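Local coordinates for protein Mono(ADP-ribosyl)transferase SpvB (Salmonella typhimurium, PDB 2GWL) that catalyses mono-ADP-ribosylation from NAD(+), probably on an arginine of host actin, and so antagonises actin polymerization, through its C-terminal transferase domain, at residues A[75-80]-A[122-127]; A[111-116]-A[144-149]. All coordinates share one frame; numbering follows the deposited sequence.

Contact 1 of 2, residues A[75-80]-A[122-127]; sequences HRVVYR and ILNIYL. With NAI (1,4-dihydronicotinamide adenine dinucleotide), chain B.
Strands 77-82 and 121-126 pair antiparallel here, at the outer side of the five-stranded mixed sheet of the ADP-ribosyltransferase fold, and Arg80 carries the pairing into the dinucleotide site. Their axes run 155° apart. Val78 and Ile125 form one hydrogen-bonded pair, with Ile125 N 2.9 Å from Val78 O, and Arg80 and Leu123 form the next, where Leu123 N lies 2.7 Å from Arg80 O. Past the strand ends, Leu127 N donates to Arg76 O, and the bent side chain of Arg76 turns back so that NE meets Leu127 O at 2.7 Å, with the oxygen at the edge of the guanidinium. NH2 of the same group forms a salt bridge with Glu128.

Val78, Arg80, Leu123 and Ile125 point to one face. There CG2 of Val78 lies against CB of Ile125, while its CG1 meets CD1 of Leu127 at 3.9 Å, the two side chains crossing at about a right angle; Met148 packs on both Val78 and Leu127. On the face of Val77, Tyr79 and Asn124, the Tyr79 ring and the Asn124 amide run side by side, their planes 9° apart, and Asn124 OD1 sits at the ring edge, 3.4 Å from Tyr79 CE1. Asn124 ND2 is hydrogen-bonded to Asn194 OD1 of strand 191-197.

Arg80 starts with CG anti to the backbone N (chi1 -178°) and stays extended to NE, running beside Leu123 and out to the diphosphate. Arg80 NH1 donates to O1N of the nicotinamide-side phosphate at 2.6 Å. Arg80 NH2 reaches O1A of the adenosine-side phosphate at 3.0 Å. One guanidinium thus spans both phosphates, with NH1 also held by Ser110 O, and its positive charge probably offsets the negative charge of the diphosphate.

Contact 2 of 2, residues A[111-116]-A[144-149]; sequences TSPDKA and GEAEML. With NAI (1,4-dihydronicotinamide adenine dinucleotide), chain B.
The S-T-S (Ser110 to Ser112) and E-x-E (Glu145 to Glu147) elements of an arginine-specific, R-S-E class ADP-ribosyltransferase meet here, where Thr111 pairs with Met148 to join edge strand 109-111 to central strand 148-150 beside the bound nicotinamide. The two form a hydrogen-bonded pair, with N of each residue 3.0 Å from O of the other. Thr111 adds a third bond: chi1 of 72° sets OG1 between the backbone N and the carbonyl carbon, and from there it donates to Met148 O at 2.8 Å. That oxygen is therefore gripped by two donors, which reach it from opposite faces of its carbonyl plane.

Beyond the pair, Ser112 OG accepts from the backbone N of Asp114 and Lys115, an ST turn and ST motif. A water 2.6 Å from Ala146 O donates to that oxygen and also bonds to Ser112 OG, bridging the two segments. CB of Ala146 packs on CG of Pro113 at 3.6 Å. Lys115 NZ and Glu145 OE1 form a salt bridge, its hydrogen bond long and weak at 3.3 Å.

The extended Glu147 side chain passes Thr111 O, 3.6 Å from its CG, to the nicotinamide ribose, where OE1 accepts from O2D at 2.7 Å. OE2 is hydrogen-bonded to Ser110 OG. With both carboxylate oxygens engaged, this predicted active-site glutamate is restrained while the dinucleotide is bound, consistent with Ser110 orienting it toward the ribose.

From the N terminus the chain meets segment 75-80 first, then 111-116, 122-127 and 144-149, so the two contacts cross instead of nesting. Contact 1 closes a 41-residue excursion that includes helix 90-96 and the first segment of contact 2; contact 2 closes a 27-residue one that includes the second segment of contact 1. Contact 1 belongs to the five-stranded sheet and contact 2 to the three-stranded one; the two are joined where Tyr79 O and Ser112 N, 2.7 Å apart, probably form a hydrogen bond and where His75 packs on Pro113. Both converge on the dinucleotide: 75-80 supplies a grip on its diphosphate, 144-149 one on its nicotinamide ribose.

Contact 1 of 2, residues A[75-80]-A[122-127]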
loop_
_atom_site.group_PDB
_atom_site.type_symbol
_atom_site.label_atom_id
_atom_site.label_comp_id
_atom_site.label_asym_id
_atom_site.label_seq_id
_atom_site.Cartn_x
_atom_site.Cartn_y
_atom_site.Cartn_z
ATOM N N HIS A 75 -16.289 -4.978 -1.014
ATOM C CA HIS A 75 -15.539 -4.887 0.229
ATOM C C HIS A 75 -15.715 -3.535 0.932
ATOM O O HIS A 75 -15.634 -2.454 0.322
ATOM C CB HIS A 75 -14.046 -5.145 0.006
ATOM C CG HIS A 75 -13.736 -6.502 -0.544
ATOM N ND1 HIS A 75 -13.685 -6.762 -1.900
ATOM C CD2 HIS A 75 -13.436 -7.664 0.074
ATOM C CE1 HIS A 75 -13.408 -8.041 -2.085
ATOM N NE2 HIS A 75 -13.248 -8.608 -0.899
ATOM N N ARG A 76 -15.943 -3.607 2.225
ATOM C CA ARG A 76 -16.093 -2.411 3.066
ATOM C C ARG A 76 -15.034 -2.258 4.168
ATOM O O ARG A 76 -14.995 -1.235 4.837
ATOM C CB ARG A 76 -17.514 -2.374 3.678
ATOM C CG ARG A 76 -18.634 -2.109 2.630
ATOM C CD ARG A 76 -18.423 -0.816 1.770
ATOM N NE ARG A 76 -18.630 0.382 2.577
ATOM C CZ ARG A 76 -19.825 0.938 2.813
ATOM N NH1 ARG A 76 -20.952 0.433 2.294
ATOM N NH2 ARG A 76 -19.900 2.017 3.589
ATOM N N VAL A 77 -14.142 -3.228 4.310
ATOM C CA VAL A 77 -13.016 -3.077 5.162
ATOM C C VAL A 77 -11.874 -3.891 4.591
ATOM O O VAL A 77 -12.099 -4.933 4.000
ATOM C CB VAL A 77 -13.370 -3.565 6.643
ATOM C CG1 VAL A 77 -13.589 -5.045 6.657
ATOM C CG2 VAL A 77 -12.271 -3.228 7.589
ATOM N N VAL A 78 -10.651 -3.429 4.806
ATOM C CA VAL A 78 -9.452 -4.182 4.419
ATOM C C VAL A 78 -8.450 -3.997 5.490
ATOM O O VAL A 78 -8.607 -3.120 6.374
ATOM C CB VAL A 78 -8.859 -3.671 3.061
ATOM C CG1 VAL A 78 -9.783 -4.017 1.983
ATOM C CG2 VAL A 78 -8.610 -2.189 3.133
ATOM N N TYR A 79 -7.407 -4.783 5.415
ATOM C CA TYR A 79 -6.371 -4.814 6.471
ATOM C C TYR A 79 -4.996 -4.617 5.917
ATOM O O TYR A 79 -4.697 -5.010 4.765
ATOM C CB TYR A 79 -6.399 -6.139 7.275
ATOM C CG TYR A 79 -7.782 -6.541 7.580
ATOM C CD1 TYR A 79 -8.502 -5.918 8.609
ATOM C CD2 TYR A 79 -8.415 -7.518 6.827
ATOM C CE1 TYR A 79 -9.833 -6.278 8.888
ATOM C CE2 TYR A 79 -9.745 -7.876 7.082
ATOM C CZ TYR A 79 -10.422 -7.252 8.136
ATOM O OH TYR A 79 -11.709 -7.599 8.383
ATOM N N ARG A 80 -4.155 -3.999 6.742
ATOM C CA ARG A 80 -2.749 -3.763 6.408
ATOM C C ARG A 80 -1.872 -3.779 7.662
ATOM O O ARG A 80 -2.169 -3.105 8.638
ATOM C CB ARG A 80 -2.694 -2.424 5.682
ATOM C CG ARG A 80 -1.343 -1.969 5.179
ATOM C CD ARG A 80 -1.597 -0.766 4.249
ATOM N NE ARG A 80 -0.392 0.032 3.946
ATOM C CZ ARG A 80 0.683 -0.375 3.256
ATOM N NH1 ARG A 80 0.774 -1.595 2.750
ATOM N NH2 ARG A 80 1.699 0.478 3.064
ATOM N N ILE A 122 -1.420 -3.007 13.242
ATOM C CA ILE A 122 -2.484 -3.502 12.374
ATOM C C ILE A 122 -3.428 -2.401 12.055
ATOM O O ILE A 122 -4.016 -1.758 12.950
ATOM C CB ILE A 122 -3.322 -4.692 12.943
ATOM C CG1 ILE A 122 -2.490 -5.889 13.411
ATOM C CG2 ILE A 122 -4.371 -5.103 11.939
ATOM C CD1 ILE A 122 -1.417 -6.269 12.478
ATOM N N LEU A 123 -3.582 -2.139 10.745
ATOM C CA LEU A 123 -4.548 -1.157 10.243
ATOM C C LEU A 123 -5.820 -1.838 9.858
ATOM O O LEU A 123 -5.818 -2.834 9.122
ATOM C CB LEU A 123 -3.981 -0.391 8.998
ATOM C CG LEU A 123 -2.605 0.224 9.201
ATOM C CD1 LEU A 123 -2.263 0.986 7.905
ATOM C CD2 LEU A 123 -2.565 1.205 10.362
ATOM N N ASN A 124 -6.907 -1.313 10.390
ATOM C CA ASN A 124 -8.261 -1.752 10.156
ATOM C C ASN A 124 -8.882 -0.617 9.414
ATOM O O ASN A 124 -9.135 0.480 9.972
ATOM C CB ASN A 124 -8.948 -2.040 11.505
ATOM C CG ASN A 124 -10.353 -2.494 11.366
ATOM O OD1 ASN A 124 -10.651 -3.400 10.598
ATOM N ND2 ASN A 124 -11.242 -1.926 12.201
ATOM N N ILE A 125 -9.003 -0.821 8.088
ATOM C CA ILE A 125 -9.306 0.312 7.158
ATOM C C ILE A 125 -10.693 0.165 6.583
ATOM O O ILE A 125 -10.953 -0.693 5.750
ATOM C CB ILE A 125 -8.287 0.369 5.981
ATOM C CG1 ILE A 125 -6.888 0.386 6.533
ATOM C CG2 ILE A 125 -8.610 1.613 5.150
ATOM C CD1 ILE A 125 -5.757 0.262 5.568
ATOM N N TYR A 126 -11.614 1.023 7.039
ATOM C CA TYR A 126 -12.944 1.061 6.513
ATOM C C TYR A 126 -13.011 1.830 5.203
ATOM O O TYR A 126 -12.321 2.828 5.001
ATOM C CB TYR A 126 -13.887 1.686 7.507
ATOM C CG TYR A 126 -13.970 0.831 8.723
ATOM C CD1 TYR A 126 -14.686 -0.365 8.702
ATOM C CD2 TYR A 126 -13.296 1.184 9.879
ATOM C CE1 TYR A 126 -14.762 -1.175 9.829
ATOM C CE2 TYR A 126 -13.376 0.384 11.018
ATOM C CZ TYR A 126 -14.133 -0.801 10.976
ATOM O OH TYR A 126 -14.186 -1.662 12.061
ATOM N N LEU A 127 -13.870 1.347 4.332
ATOM C CA LEU A 127 -13.962 1.889 2.938
ATOM C C LEU A 127 -15.399 2.304 2.718
ATOM O O LEU A 127 -16.315 1.637 3.223
ATOM C CB LEU A 127 -13.557 0.812 1.914
ATOM C CG LEU A 127 -12.199 0.181 2.035
ATOM C CD1 LEU A 127 -12.047 -0.944 1.006
ATOM C CD2 LEU A 127 -11.158 1.258 1.957
HETATM P PA NAI B . 5.005 -0.975 1.401
HETATM O O1A NAI B . 3.634 -0.588 1.017
HETATM O O2A NAI B . 6.045 -0.389 0.512
HETATM O O5B NAI B . 5.196 -0.812 3.002
HETATM C C5B NAI B . 6.170 0.062 3.432
HETATM C C4B NAI B . 6.779 -0.290 4.771
HETATM O O4B NAI B . 7.629 0.820 4.724
HETATM C C3B NAI B . 5.969 -0.198 6.090
HETATM O O3B NAI B . 5.855 -1.414 6.843
HETATM C C2B NAI B . 6.723 0.873 6.878
HETATM O O2B NAI B . 7.616 0.293 7.820
HETATM C C1B NAI B . 7.572 1.636 5.853
HETATM N N9A NAI B . 7.054 2.965 5.507
HETATM C C8A NAI B . 7.871 4.038 5.256
HETATM N N7A NAI B . 7.112 5.128 5.028
HETATM C C5A NAI B . 5.822 4.721 5.117
HETATM C C6A NAI B . 4.683 5.445 4.956
HETATM N N6A NAI B . 4.841 6.773 4.817
HETATM N N1A NAI B . 3.480 4.804 5.092
HETATM C C2A NAI B . 3.394 3.463 5.399
HETATM N N3A NAI B . 4.545 2.737 5.561
HETATM C C4A NAI B . 5.749 3.370 5.431
HETATM O O3 NAI B . 5.104 -2.587 1.324
HETATM P PN NAI B . 3.911 -3.615 1.654
HETATM O O1N NAI B . 2.524 -3.048 1.581
HETATM O O2N NAI B . 4.366 -4.262 2.901
HETATM O O5D NAI B . 3.945 -4.685 0.454
HETATM C C5D NAI B . 4.952 -5.673 0.407
HETATM C C4D NAI B . 4.326 -6.950 -0.155
HETATM O O4D NAI B . 3.239 -7.362 0.656
HETATM C C3D NAI B . 3.784 -6.735 -1.564
HETATM O O3D NAI B . 4.287 -7.763 -2.390
HETATM C C2D NAI B . 2.289 -6.856 -1.401
HETATM O O2D NAI B . 1.844 -7.555 -2.527
HETATM C C1D NAI B . 2.109 -7.669 -0.110
HETATM N N1N NAI B . 0.916 -7.319 0.696
HETATM C C2N NAI B . 1.058 -6.401 1.709
HETATM C C3N NAI B . -0.044 -6.030 2.473
HETATM C C7N NAI B . 0.176 -5.397 3.849
HETATM O O7N NAI B . -0.753 -5.709 4.836
HETATM N N7N NAI B . 1.219 -4.598 4.163
HETATM C C4N NAI B . -1.283 -6.623 2.169
HETATM C C5N NAI B . -1.417 -7.546 1.133
HETATM C C6N NAI B . -0.303 -7.906 0.403
#

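Contact 2 of 2, residues A[111-116]-A[144-149]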
loop_
_atom_site.group_PDB
_atom_site.type_symbol
_atom_site.label_atom_id
_atom_site.label_comp_id
_atom_site.label_asym_id
_atom_site.label_seq_id
_atom_site.Cartn_x
_atom_site.Cartn_y
_atom_site.Cartn_z
ATOM N N THR A 111 -3.250 -3.651 0.556
ATOM C CA THR A 111 -4.085 -4.090 1.660
ATOM C C THR A 111 -4.558 -5.518 1.334
ATOM O O THR A 111 -4.395 -6.020 0.233
ATOM C CB THR A 111 -5.308 -3.190 1.863
ATOM O OG1 THR A 111 -6.249 -3.387 0.828
ATOM C CG2 THR A 111 -4.999 -1.728 1.979
ATOM N N SER A 112 -5.122 -6.202 2.330
ATOM C CA SER A 112 -5.718 -7.508 2.118
ATOM C C SER A 112 -7.181 -7.435 2.536
ATOM O O SER A 112 -7.504 -6.892 3.619
ATOM C CB SER A 112 -5.033 -8.565 2.947
ATOM O OG SER A 112 -5.894 -9.722 2.972
ATOM N N PRO A 113 -8.074 -7.966 1.710
ATOM C CA PRO A 113 -9.453 -7.993 2.132
ATOM C C PRO A 113 -9.761 -9.117 3.145
ATOM O O PRO A 113 -10.856 -9.154 3.704
ATOM C CB PRO A 113 -10.184 -8.336 0.818
ATOM C CG PRO A 113 -9.204 -9.190 0.101
ATOM C CD PRO A 113 -7.876 -8.637 0.412
ATOM N N ASP A 114 -8.831 -10.049 3.310
ATOM C CA ASP A 114 -9.109 -11.334 3.910
ATOM C C ASP A 114 -8.486 -11.385 5.287
ATOM O O ASP A 114 -9.126 -11.840 6.229
ATOM C CB ASP A 114 -8.464 -12.468 3.117
ATOM C CG ASP A 114 -9.252 -12.874 1.893
ATOM O OD1 ASP A 114 -10.382 -12.359 1.701
ATOM O OD2 ASP A 114 -8.699 -13.714 1.132
ATOM N N LYS A 115 -7.249 -10.937 5.404
ATOM C CA LYS A 115 -6.555 -11.081 6.676
ATOM C C LYS A 115 -5.522 -10.013 6.853
ATOM O O LYS A 115 -5.058 -9.391 5.878
ATOM C CB LYS A 115 -5.881 -12.431 6.705
ATOM C CG LYS A 115 -4.657 -12.486 5.794
ATOM C CD LYS A 115 -4.183 -13.932 5.501
ATOM C CE LYS A 115 -5.324 -14.918 5.204
ATOM N NZ LYS A 115 -4.801 -16.227 4.645
ATOM N N ALA A 116 -5.154 -9.794 8.114
ATOM C CA ALA A 116 -4.068 -8.920 8.437
ATOM C C ALA A 116 -2.825 -9.702 8.689
ATOM O O ALA A 116 -2.805 -10.635 9.494
ATOM C CB ALA A 116 -4.413 -8.146 9.708
ATOM N N GLY A 144 -2.976 -16.357 -4.748
ATOM C CA GLY A 144 -3.393 -17.209 -3.629
ATOM C C GLY A 144 -3.396 -16.517 -2.289
ATOM O O GLY A 144 -3.835 -17.096 -1.314
ATOM N N GLU A 145 -2.867 -15.304 -2.196
ATOM C CA GLU A 145 -3.268 -14.429 -1.104
ATOM C C GLU A 145 -3.916 -13.216 -1.769
ATOM O O GLU A 145 -3.322 -12.582 -2.637
ATOM C CB GLU A 145 -2.079 -14.002 -0.231
ATOM C CG GLU A 145 -1.229 -15.162 0.356
ATOM C CD GLU A 145 -1.870 -15.922 1.505
ATOM O OE1 GLU A 145 -2.951 -15.518 1.984
ATOM O OE2 GLU A 145 -1.277 -16.953 1.948
ATOM N N ALA A 146 -5.145 -12.906 -1.393
ATOM C CA ALA A 146 -5.818 -11.756 -1.937
ATOM C C ALA A 146 -5.151 -10.415 -1.574
ATOM O O ALA A 146 -4.516 -10.237 -0.520
ATOM C CB ALA A 146 -7.303 -11.760 -1.577
ATOM N N GLU A 147 -5.293 -9.479 -2.509
ATOM C CA GLU A 147 -4.729 -8.126 -2.385
ATOM C C GLU A 147 -5.638 -7.091 -3.035
ATOM O O GLU A 147 -5.969 -7.162 -4.220
ATOM C CB GLU A 147 -3.316 -8.035 -2.970
ATOM C CG GLU A 147 -2.734 -6.623 -2.912
ATOM C CD GLU A 147 -1.274 -6.507 -3.258
ATOM O OE1 GLU A 147 -0.649 -7.505 -3.615
ATOM O OE2 GLU A 147 -0.766 -5.389 -3.195
ATOM N N MET A 148 -6.042 -6.119 -2.245
ATOM C CA MET A 148 -6.683 -4.931 -2.751
ATOM C C MET A 148 -5.617 -3.815 -2.769
ATOM O O MET A 148 -5.091 -3.419 -1.740
ATOM C CB MET A 148 -7.871 -4.509 -1.899
ATOM C CG MET A 148 -8.524 -3.279 -2.469
ATOM S SD MET A 148 -10.065 -2.807 -1.803
ATOM C CE MET A 148 -11.267 -3.894 -2.502
ATOM N N LEU A 149 -5.299 -3.316 -3.958
ATOM C CA LEU A 149 -4.332 -2.239 -4.116
ATOM C C LEU A 149 -5.035 -0.916 -4.383
ATOM O O LEU A 149 -6.027 -0.848 -5.093
ATOM C CB LEU A 149 -3.382 -2.564 -5.288
ATOM C CG LEU A 149 -2.089 -1.727 -5.513
ATOM C CD1 LEU A 149 -0.951 -1.890 -4.431
ATOM C CD2 LEU A 149 -1.494 -2.092 -6.873
HETATM P PA NAI B . 5.005 -0.975 1.401
HETATM O O1A NAI B . 3.634 -0.588 1.017
HETATM O O2A NAI B . 6.045 -0.389 0.512
HETATM O O5B NAI B . 5.196 -0.812 3.002
HETATM C C5B NAI B . 6.170 0.062 3.432
HETATM C C4B NAI B . 6.779 -0.290 4.771
HETATM O O4B NAI B . 7.629 0.820 4.724
HETATM C C3B NAI B . 5.969 -0.198 6.090
HETATM O O3B NAI B . 5.855 -1.414 6.843
HETATM C C2B NAI B . 6.723 0.873 6.878
HETATM O O2B NAI B . 7.616 0.293 7.820
HETATM C C1B NAI B . 7.572 1.636 5.853
HETATM N N9A NAI B . 7.054 2.965 5.507
HETATM C C8A NAI B . 7.871 4.038 5.256
HETATM N N7A NAI B . 7.112 5.128 5.028
HETATM C C5A NAI B . 5.822 4.721 5.117
HETATM C C6A NAI B . 4.683 5.445 4.956
HETATM N N6A NAI B . 4.841 6.773 4.817
HETATM N N1A NAI B . 3.480 4.804 5.092
HETATM C C2A NAI B . 3.394 3.463 5.399
HETATM N N3A NAI B . 4.545 2.737 5.561
HETATM C C4A NAI B . 5.749 3.370 5.431
HETATM O O3 NAI B . 5.104 -2.587 1.324
HETATM P PN NAI B . 3.911 -3.615 1.654
HETATM O O1N NAI B . 2.524 -3.048 1.581
HETATM O O2N NAI B . 4.366 -4.262 2.901
HETATM O O5D NAI B . 3.945 -4.685 0.454
HETATM C C5D NAI B . 4.952 -5.673 0.407
HETATM C C4D NAI B . 4.326 -6.950 -0.155
HETATM O O4D NAI B . 3.239 -7.362 0.656
HETATM C C3D NAI B . 3.784 -6.735 -1.564
HETATM O O3D NAI B . 4.287 -7.763 -2.390
HETATM C C2D NAI B . 2.289 -6.856 -1.401
HETATM O O2D NAI B . 1.844 -7.555 -2.527
HETATM C C1D NAI B . 2.109 -7.669 -0.110
HETATM N N1N NAI B . 0.916 -7.319 0.696
HETATM C C2N NAI B . 1.058 -6.401 1.709
HETATM C C3N NAI B . -0.044 -6.030 2.473
HETATM C C7N NAI B . 0.176 -5.397 3.849
HETATM O O7N NAI B . -0.753 -5.709 4.836
HETATM N N7N NAI B . 1.219 -4.598 4.163
HETATM C C4N NAI B . -1.283 -6.623 2.169
HETATM C C5N NAI B . -1.417 -7.546 1.133
HETATM C C6N NAI B . -0.303 -7.906 0.403
HETATM O O HOH W 1 -4.463 -11.491 1.794
#